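Local coordinates for protein alkaline phosphatase (Thermus thermophilus, PDB 7KWD) that probably hydrolyses phosphate monoesters at alkaline pH as a homodimeric metalloenzyme that holds zinc and magnesium ions, at residues A[104-109]-A[114-119]; A[351-356]-A[387-392]. All coordinates share one frame; numbering follows the deposited sequence.

Contact 1 of 2, residues A[104-109]-A[114-119]; sequences CGVKTV and AIHADG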
ATOM      1  N   CYS A 104       3.775 -17.307  17.386  1.00 23.13           N
ATOM      2  CA  CYS A 104       2.875 -18.151  18.147  1.00 20.94           C
ATOM      3  C   CYS A 104       1.698 -18.675  17.344  1.00 26.94           C
ATOM      4  O   CYS A 104       1.111 -19.665  17.758  1.00 19.72           O
ATOM      5  CB  CYS A 104       2.356 -17.405  19.384  1.00 21.00           C
ATOM      6  SG  CYS A 104       3.661 -16.851  20.499  1.00 24.13           S
ATOM      7  N   GLY A 105       1.387 -18.087  16.186  1.00 22.38           N
ATOM      8  CA  GLY A 105       0.341 -18.585  15.313  1.00 22.30           C
ATOM      9  C   GLY A 105      -1.066 -18.203  15.707  1.00 22.71           C
ATOM     10  O   GLY A 105      -2.021 -18.794  15.192  1.00 22.86           O
ATOM     11  N   VAL A 106      -1.229 -17.243  16.604  1.00 24.55           N
ATOM     12  CA  VAL A 106      -2.539 -16.854  17.094  1.00 20.16           C
ATOM     13  C   VAL A 106      -2.562 -15.338  17.231  1.00 19.95           C
ATOM     14  O   VAL A 106      -1.521 -14.692  17.404  1.00 22.81           O
ATOM     15  CB  VAL A 106      -2.907 -17.513  18.454  1.00 25.12           C
ATOM     16  CG1 VAL A 106      -2.944 -18.993  18.360  1.00 23.45           C
ATOM     17  CG2 VAL A 106      -1.951 -17.092  19.534  1.00 25.18           C
ATOM     18  N   LYS A 107      -3.756 -14.777  17.140  1.00 21.14           N
ATOM     19  CA  LYS A 107      -3.946 -13.348  17.330  1.00 22.80           C
ATOM     20  C   LYS A 107      -3.917 -13.055  18.814  1.00 26.69           C
ATOM     21  O   LYS A 107      -4.491 -13.807  19.616  1.00 26.70           O
ATOM     22  CB  LYS A 107      -5.277 -12.885  16.757  1.00 24.76           C
ATOM     23  CG  LYS A 107      -5.514 -13.302  15.315  1.00 28.53           C
ATOM     24  CD  LYS A 107      -4.870 -12.303  14.375  1.00 26.76           C
ATOM     25  CE  LYS A 107      -5.403 -12.388  12.953  1.00 24.85           C
ATOM     26  NZ  LYS A 107      -4.533 -11.606  11.999  1.00 24.83           N
ATOM     27  N   THR A 108      -3.226 -11.979  19.180  1.00 22.95           N
ATOM     28  CA  THR A 108      -3.182 -11.488  20.554  1.00 25.12           C
ATOM     29  C   THR A 108      -3.603 -10.028  20.566  1.00 26.94           C
ATOM     30  O   THR A 108      -3.801  -9.391  19.528  1.00 25.30           O
ATOM     31  CB  THR A 108      -1.788 -11.644  21.176  1.00 25.88           C
ATOM     32  OG1 THR A 108      -0.840 -10.860  20.433  1.00 31.42           O
ATOM     33  CG2 THR A 108      -1.374 -13.090  21.118  1.00 26.30           C
ATOM     34  N   VAL A 109      -3.813  -9.538  21.765  1.00 24.41           N
ATOM     35  CA  VAL A 109      -4.082  -8.130  21.996  1.00 26.53           C
ATOM     36  C   VAL A 109      -2.767  -7.374  21.901  1.00 33.00           C
ATOM     37  O   VAL A 109      -1.715  -7.878  22.323  1.00 30.37           O
ATOM     38  CB  VAL A 109      -4.744  -7.963  23.365  1.00 30.03           C
ATOM     39  CG1 VAL A 109      -4.689  -6.522  23.771  1.00 40.16           C
ATOM     40  CG2 VAL A 109      -6.189  -8.522  23.305  1.00 30.47           C
ATOM     41  N   ALA A 114       4.270 -12.883  23.385  1.00 27.45           N
ATOM     42  CA  ALA A 114       3.947 -14.309  23.514  1.00 26.71           C
ATOM     43  C   ALA A 114       3.052 -14.572  24.716  1.00 21.37           C
ATOM     44  O   ALA A 114       3.338 -15.404  25.585  1.00 22.76           O
ATOM     45  CB  ALA A 114       5.212 -15.155  23.624  1.00 20.90           C
ATOM     46  N   ILE A 115       1.922 -13.862  24.742  1.00 22.52           N
ATOM     47  CA  ILE A 115       0.997 -13.951  25.863  1.00 23.44           C
ATOM     48  C   ILE A 115      -0.335 -13.364  25.427  1.00 25.15           C
ATOM     49  O   ILE A 115      -0.391 -12.475  24.572  1.00 26.40           O
ATOM     50  CB  ILE A 115       1.594 -13.203  27.083  1.00 24.56           C
ATOM     51  CG1 ILE A 115       0.945 -13.624  28.393  1.00 29.03           C
ATOM     52  CG2 ILE A 115       1.461 -11.668  26.852  1.00 31.16           C
ATOM     53  CD1 ILE A 115       1.604 -12.978  29.641  1.00 31.00           C
ATOM     54  N   HIS A 116      -1.412 -13.845  26.046  1.00 22.09           N
ATOM     55  CA  HIS A 116      -2.734 -13.315  25.792  1.00 22.71           C
ATOM     56  C   HIS A 116      -3.076 -12.235  26.807  1.00 26.68           C
ATOM     57  O   HIS A 116      -2.445 -12.118  27.842  1.00 26.24           O
ATOM     58  CB  HIS A 116      -3.782 -14.433  25.835  1.00 26.91           C
ATOM     59  CG  HIS A 116      -3.913 -15.160  24.541  1.00 25.73           C
ATOM     60  ND1 HIS A 116      -3.980 -14.502  23.330  1.00 24.68           N
ATOM     61  CD2 HIS A 116      -3.974 -16.480  24.259  1.00 25.71           C
ATOM     62  CE1 HIS A 116      -4.058 -15.388  22.359  1.00 21.13           C
ATOM     63  NE2 HIS A 116      -4.072 -16.596  22.896  1.00 26.64           N
ATOM     64  N   ALA A 117      -4.130 -11.469  26.523  1.00 27.92           N
ATOM     65  CA  ALA A 117      -4.474 -10.355  27.403  1.00 27.61           C
ATOM     66  C   ALA A 117      -4.812 -10.806  28.823  1.00 30.81           C
ATOM     67  O   ALA A 117      -4.850  -9.977  29.736  1.00 26.72           O
ATOM     68  CB  ALA A 117      -5.665  -9.576  26.839  1.00 28.61           C
ATOM     69  N   ASP A 118      -5.096 -12.085  29.026  1.00 26.62           N
ATOM     70  CA  ASP A 118      -5.431 -12.599  30.341  1.00 27.57           C
ATOM     71  C   ASP A 118      -4.218 -13.192  31.027  1.00 32.05           C
ATOM     72  O   ASP A 118      -4.357 -13.788  32.089  1.00 28.70           O
ATOM     73  CB  ASP A 118      -6.540 -13.660  30.244  1.00 28.51           C
ATOM     74  CG  ASP A 118      -6.094 -14.904  29.503  1.00 30.61           C
ATOM     75  OD1 ASP A 118      -4.926 -14.941  29.037  1.00 29.92           O
ATOM     76  OD2 ASP A 118      -6.898 -15.863  29.383  1.00 33.39           O
ATOM     77  N   GLY A 119      -3.040 -13.099  30.413  1.00 27.38           N
ATOM     78  CA  GLY A 119      -1.845 -13.663  30.996  1.00 27.87           C
ATOM     79  C   GLY A 119      -1.498 -15.063  30.561  1.00 27.96           C
ATOM     80  O   GLY A 119      -0.408 -15.538  30.880  1.00 26.37           O
TER
HETATM   81  O   HOH W   1      -4.843 -11.998  23.926  1.00 26.66           O
HETATM   82  O   HOH W   2      -1.290  -9.897  24.480  1.00 33.54           O

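Contact 2 of 2, residues A[351-356]-A[387-392]; sequences HMLRVL and RAIREK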
ATOM      1  N   HIS A 351      18.280  12.756  14.356  1.00 35.26           N
ATOM      2  CA  HIS A 351      19.604  13.331  14.559  1.00 39.87           C
ATOM      3  C   HIS A 351      19.534  14.846  14.566  1.00 36.97           C
ATOM      4  O   HIS A 351      20.103  15.494  15.450  1.00 36.29           O
ATOM      5  CB  HIS A 351      20.515  12.817  13.476  1.00 33.24           C
ATOM      6  CG  HIS A 351      21.917  13.294  13.579  1.00 35.05           C
ATOM      7  ND1 HIS A 351      22.868  12.632  14.318  1.00 39.29           N
ATOM      8  CD2 HIS A 351      22.539  14.347  13.005  1.00 37.83           C
ATOM      9  CE1 HIS A 351      24.022  13.256  14.187  1.00 41.40           C
ATOM     10  NE2 HIS A 351      23.851  14.296  13.392  1.00 40.02           N
ATOM     11  N   MET A 352      18.785  15.426  13.626  1.00 34.81           N
ATOM     12  CA  MET A 352      18.525  16.857  13.659  1.00 39.54           C
ATOM     13  C   MET A 352      18.033  17.286  15.034  1.00 41.72           C
ATOM     14  O   MET A 352      18.588  18.203  15.640  1.00 43.58           O
ATOM     15  CB  MET A 352      17.514  17.233  12.573  1.00 36.94           C
ATOM     16  CG  MET A 352      18.091  17.077  11.142  1.00 38.51           C
ATOM     17  SD  MET A 352      16.872  17.195   9.785  1.00 36.73           S
ATOM     18  CE  MET A 352      16.310  18.929  10.088  1.00 40.34           C
ATOM     19  N   LEU A 353      16.998  16.620  15.555  1.00 38.25           N
ATOM     20  CA  LEU A 353      16.474  16.994  16.864  1.00 38.88           C
ATOM     21  C   LEU A 353      17.570  16.910  17.922  1.00 42.86           C
ATOM     22  O   LEU A 353      17.687  17.777  18.794  1.00 48.46           O
ATOM     23  CB  LEU A 353      15.312  16.093  17.232  1.00 38.35           C
ATOM     24  CG  LEU A 353      13.879  16.593  17.125  1.00 43.86           C
ATOM     25  CD1 LEU A 353      13.736  17.904  16.388  1.00 43.82           C
ATOM     26  CD2 LEU A 353      12.973  15.531  16.464  1.00 37.74           C
ATOM     27  N   ARG A 354      18.395  15.878  17.855  1.00 33.23           N
ATOM     28  CA  ARG A 354      19.493  15.756  18.804  1.00 40.88           C
ATOM     29  C   ARG A 354      20.435  16.949  18.683  1.00 41.47           C
ATOM     30  O   ARG A 354      20.783  17.583  19.679  1.00 45.31           O
ATOM     31  CB  ARG A 354      20.185  14.426  18.539  1.00 44.07           C
ATOM     32  CG  ARG A 354      21.126  13.911  19.561  1.00 56.90           C
ATOM     33  CD  ARG A 354      21.661  12.569  19.052  1.00 72.47           C
ATOM     34  NE  ARG A 354      20.624  11.530  19.040  1.00 74.41           N
ATOM     35  CZ  ARG A 354      20.448  10.601  18.087  1.00 78.47           C
ATOM     36  NH1 ARG A 354      21.231  10.539  16.991  1.00 58.11           N
ATOM     37  NH2 ARG A 354      19.463   9.715  18.245  1.00 61.26           N
ATOM     38  N   VAL A 355      20.796  17.308  17.454  1.00 37.69           N
ATOM     39  CA  VAL A 355      21.698  18.426  17.202  1.00 46.47           C
ATOM     40  C   VAL A 355      21.109  19.734  17.713  1.00 44.82           C
ATOM     41  O   VAL A 355      21.815  20.590  18.261  1.00 49.11           O
ATOM     42  CB  VAL A 355      21.989  18.529  15.690  1.00 36.10           C
ATOM     43  CG1 VAL A 355      22.352  19.966  15.351  1.00 46.55           C
ATOM     44  CG2 VAL A 355      23.040  17.562  15.268  1.00 40.02           C
ATOM     45  N   LEU A 356      19.817  19.930  17.474  1.00 38.04           N
ATOM     46  CA  LEU A 356      19.145  21.176  17.796  1.00 42.90           C
ATOM     47  C   LEU A 356      18.965  21.383  19.296  1.00 52.91           C
ATOM     48  O   LEU A 356      18.860  22.529  19.754  1.00 45.44           O
ATOM     49  CB  LEU A 356      17.785  21.182  17.119  1.00 39.57           C
ATOM     50  CG  LEU A 356      17.794  21.436  15.615  1.00 48.57           C
ATOM     51  CD1 LEU A 356      16.386  21.220  15.076  1.00 39.67           C
ATOM     52  CD2 LEU A 356      18.299  22.847  15.303  1.00 46.15           C
ATOM     53  N   ARG A 387       8.241  25.993  17.729  1.00 39.49           N
ATOM     54  CA  ARG A 387       7.107  25.857  18.630  1.00 42.05           C
ATOM     55  C   ARG A 387       6.854  24.401  18.971  1.00 44.18           C
ATOM     56  O   ARG A 387       6.530  24.058  20.113  1.00 44.45           O
ATOM     57  CB  ARG A 387       5.872  26.478  17.995  1.00 46.76           C
ATOM     58  CG  ARG A 387       6.000  27.977  17.886  1.00 57.13           C
ATOM     59  CD  ARG A 387       4.847  28.658  17.163  1.00 60.39           C
ATOM     60  NE  ARG A 387       3.548  28.592  17.849  1.00 61.81           N
ATOM     61  CZ  ARG A 387       3.296  28.925  19.121  1.00 60.83           C
ATOM     62  NH1 ARG A 387       4.256  29.346  19.931  1.00 64.95           N
ATOM     63  NH2 ARG A 387       2.054  28.832  19.595  1.00 54.71           N
ATOM     64  N   ALA A 388       6.979  23.521  17.991  1.00 45.48           N
ATOM     65  CA  ALA A 388       6.706  22.122  18.266  1.00 39.02           C
ATOM     66  C   ALA A 388       7.723  21.568  19.251  1.00 33.65           C
ATOM     67  O   ALA A 388       7.356  20.857  20.191  1.00 40.26           O
ATOM     68  CB  ALA A 388       6.694  21.337  16.953  1.00 39.72           C
ATOM     69  N   ILE A 389       8.999  21.911  19.073  1.00 37.47           N
ATOM     70  CA  ILE A 389      10.037  21.420  19.975  1.00 40.66           C
ATOM     71  C   ILE A 389       9.907  22.054  21.354  1.00 45.66           C
ATOM     72  O   ILE A 389      10.076  21.383  22.378  1.00 43.32           O
ATOM     73  CB  ILE A 389      11.435  21.714  19.397  1.00 45.14           C
ATOM     74  CG1 ILE A 389      11.725  20.861  18.155  1.00 47.79           C
ATOM     75  CG2 ILE A 389      12.502  21.446  20.442  1.00 40.15           C
ATOM     76  CD1 ILE A 389      12.827  21.431  17.213  1.00 43.89           C
ATOM     77  N   ARG A 390       9.674  23.362  21.407  1.00 48.47           N
ATOM     78  CA  ARG A 390       9.795  24.093  22.663  1.00 48.56           C
ATOM     79  C   ARG A 390       8.483  24.193  23.421  1.00 49.86           C
ATOM     80  O   ARG A 390       8.493  24.122  24.654  1.00 60.56           O
ATOM     81  CB  ARG A 390      10.361  25.482  22.391  1.00 47.07           C
ATOM     82  CG  ARG A 390      11.866  25.451  22.093  1.00 49.58           C
ATOM     83  CD  ARG A 390      12.422  26.824  21.728  1.00 56.63           C
ATOM     84  NE  ARG A 390      13.186  27.365  22.842  1.00 63.36           N
ATOM     85  CZ  ARG A 390      12.802  28.398  23.586  1.00 78.24           C
ATOM     86  NH1 ARG A 390      11.665  29.036  23.332  1.00 70.88           N
ATOM     87  NH2 ARG A 390      13.566  28.796  24.586  1.00 68.80           N
ATOM     88  N   GLU A 391       7.355  24.306  22.723  1.00 43.19           N
ATOM     89  CA  GLU A 391       6.069  24.486  23.375  1.00 50.41           C
ATOM     90  C   GLU A 391       5.083  23.354  23.135  1.00 44.07           C
ATOM     91  O   GLU A 391       3.903  23.495  23.489  1.00 47.39           O
ATOM     92  CB  GLU A 391       5.401  25.773  22.897  1.00 46.71           C
ATOM     93  CG  GLU A 391       6.229  27.008  23.031  1.00 54.37           C
ATOM     94  CD  GLU A 391       5.528  28.173  22.381  1.00 56.13           C
ATOM     95  OE1 GLU A 391       4.319  28.369  22.663  1.00 52.35           O
ATOM     96  OE2 GLU A 391       6.181  28.856  21.561  1.00 48.77           O
ATOM     97  N   LYS A 392       5.502  22.269  22.501  1.00 48.34           N
ATOM     98  CA  LYS A 392       4.582  21.183  22.154  1.00 40.92           C
ATOM     99  C   LYS A 392       3.341  21.710  21.440  1.00 39.23           C
ATOM    100  O   LYS A 392       2.212  21.255  21.656  1.00 38.55           O
ATOM    101  CB  LYS A 392       4.225  20.382  23.399  1.00 44.47           C
ATOM    102  CG  LYS A 392       5.497  19.964  24.152  1.00 48.38           C
ATOM    103  CD  LYS A 392       5.338  18.650  24.909  1.00 54.54           C
ATOM    104  CE  LYS A 392       6.494  18.440  25.901  1.00 68.34           C
ATOM    105  NZ  LYS A 392       7.443  19.605  25.975  1.00 89.56           N
TER

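Contact 1 of 2, residues A[104-109]-A[114-119]
The imidazole of H116 reaches into the bend of 104-109. Its CE1 lies 3.2 Å from the carbonyl O of K107, which sits at the ring edge and in its plane. V106 and T108 cross the histidine side chain at about a right angle, each offering a methyl: V106 CG2 to CE1 at 3.9 Å, T108 CG2 to ND1 at 3.7 Å. Two further apolar pairs close the ends of the contact: C104 SG on A114 CB, and V109 CG2 3.7 Å from A117 CB. Two waters fill in: one bonds H116 ND1 at 2.7 Å and accepts from A117 N and, weakly, from V109 N; a second donates to V109 O and I115 O. T108 OG1 lies between its own N and carbonyl carbon (chi1 62°), which turns CG2 toward the histidine and OG1 to N100. NE2 of H116 bonds P475 O, so both ring nitrogens are engaged and the ring's rotation is fixed. With an alanine here, P475 O and the bridging water would probably lose this partner, and a gap would open beside V106 and T108. Helix 479-487 packs on V109 and A117, and L333 of the second subunit also touches V109. The arrangement is a water-bridged, irregular loop doubling back after helix 95-104, which begins at the predicted phosphoserine nucleophile of the alkaline phosphatase fold.

Contact 2 of 2, residues A[351-356]-A[387-392]
I389 meets L353 and L356 across two helices, and these three side chains make the whole contact. Along 387-392, R387 comes first and takes no part across the contact; its NH1 forms a salt bridge of 2.6 Å with OE2 of E391, one turn further on. A388 is buried against Y394, P405 and T408, so it ties its helix to the following loop and to helix 406-412. I389 is the residue directed at 351-356. Its CG1 branch stands anti to the carbonyl carbon (chi1 -69°) and runs on extended, which carries CD1 out to where it meets both leucines. There CD1 is 3.7 Å from CD1 of L353 and 4.2 Å from CD1 of L356, methyl to methyl. The L356 side chain crosses that of I389 at about a right angle, whereas L353 comes in more obliquely and also brings CD1 4.0 Å from I389 CG1. L353 has chi1 -103° and a nearly eclipsed chi2 of 11°, an unusual shape that swings CD1 in toward I389. R390 turns to A359, and K392 has left helical backbone angles, with positive phi. L353 also packs on M409, so helix 406-412, which meets A388 through T408, touches both helices. This is thin apolar helix-helix packing near the surface, joining helix 349-356 to the end of helix 379-391 in the helical region that precedes strand 426-428.

In the fold
The two contacts stand far apart, with centres 37 Å and nearest atoms about 27 Å from each other, and contact 1 closes along the chain before contact 2 opens. Contact 1 is buried: the T108 side chain is about 10 Å from that of S95, the predicted phosphoserine, and about 12 Å from a bound zinc ion. It also reaches the second subunit. Contact 2 is a surface contact, its L353 side chain about 11 Å from that of the zinc ligand H279, and no other chain touches it. Neither contact supplies a metal ligand; each is packing outside the metal sites.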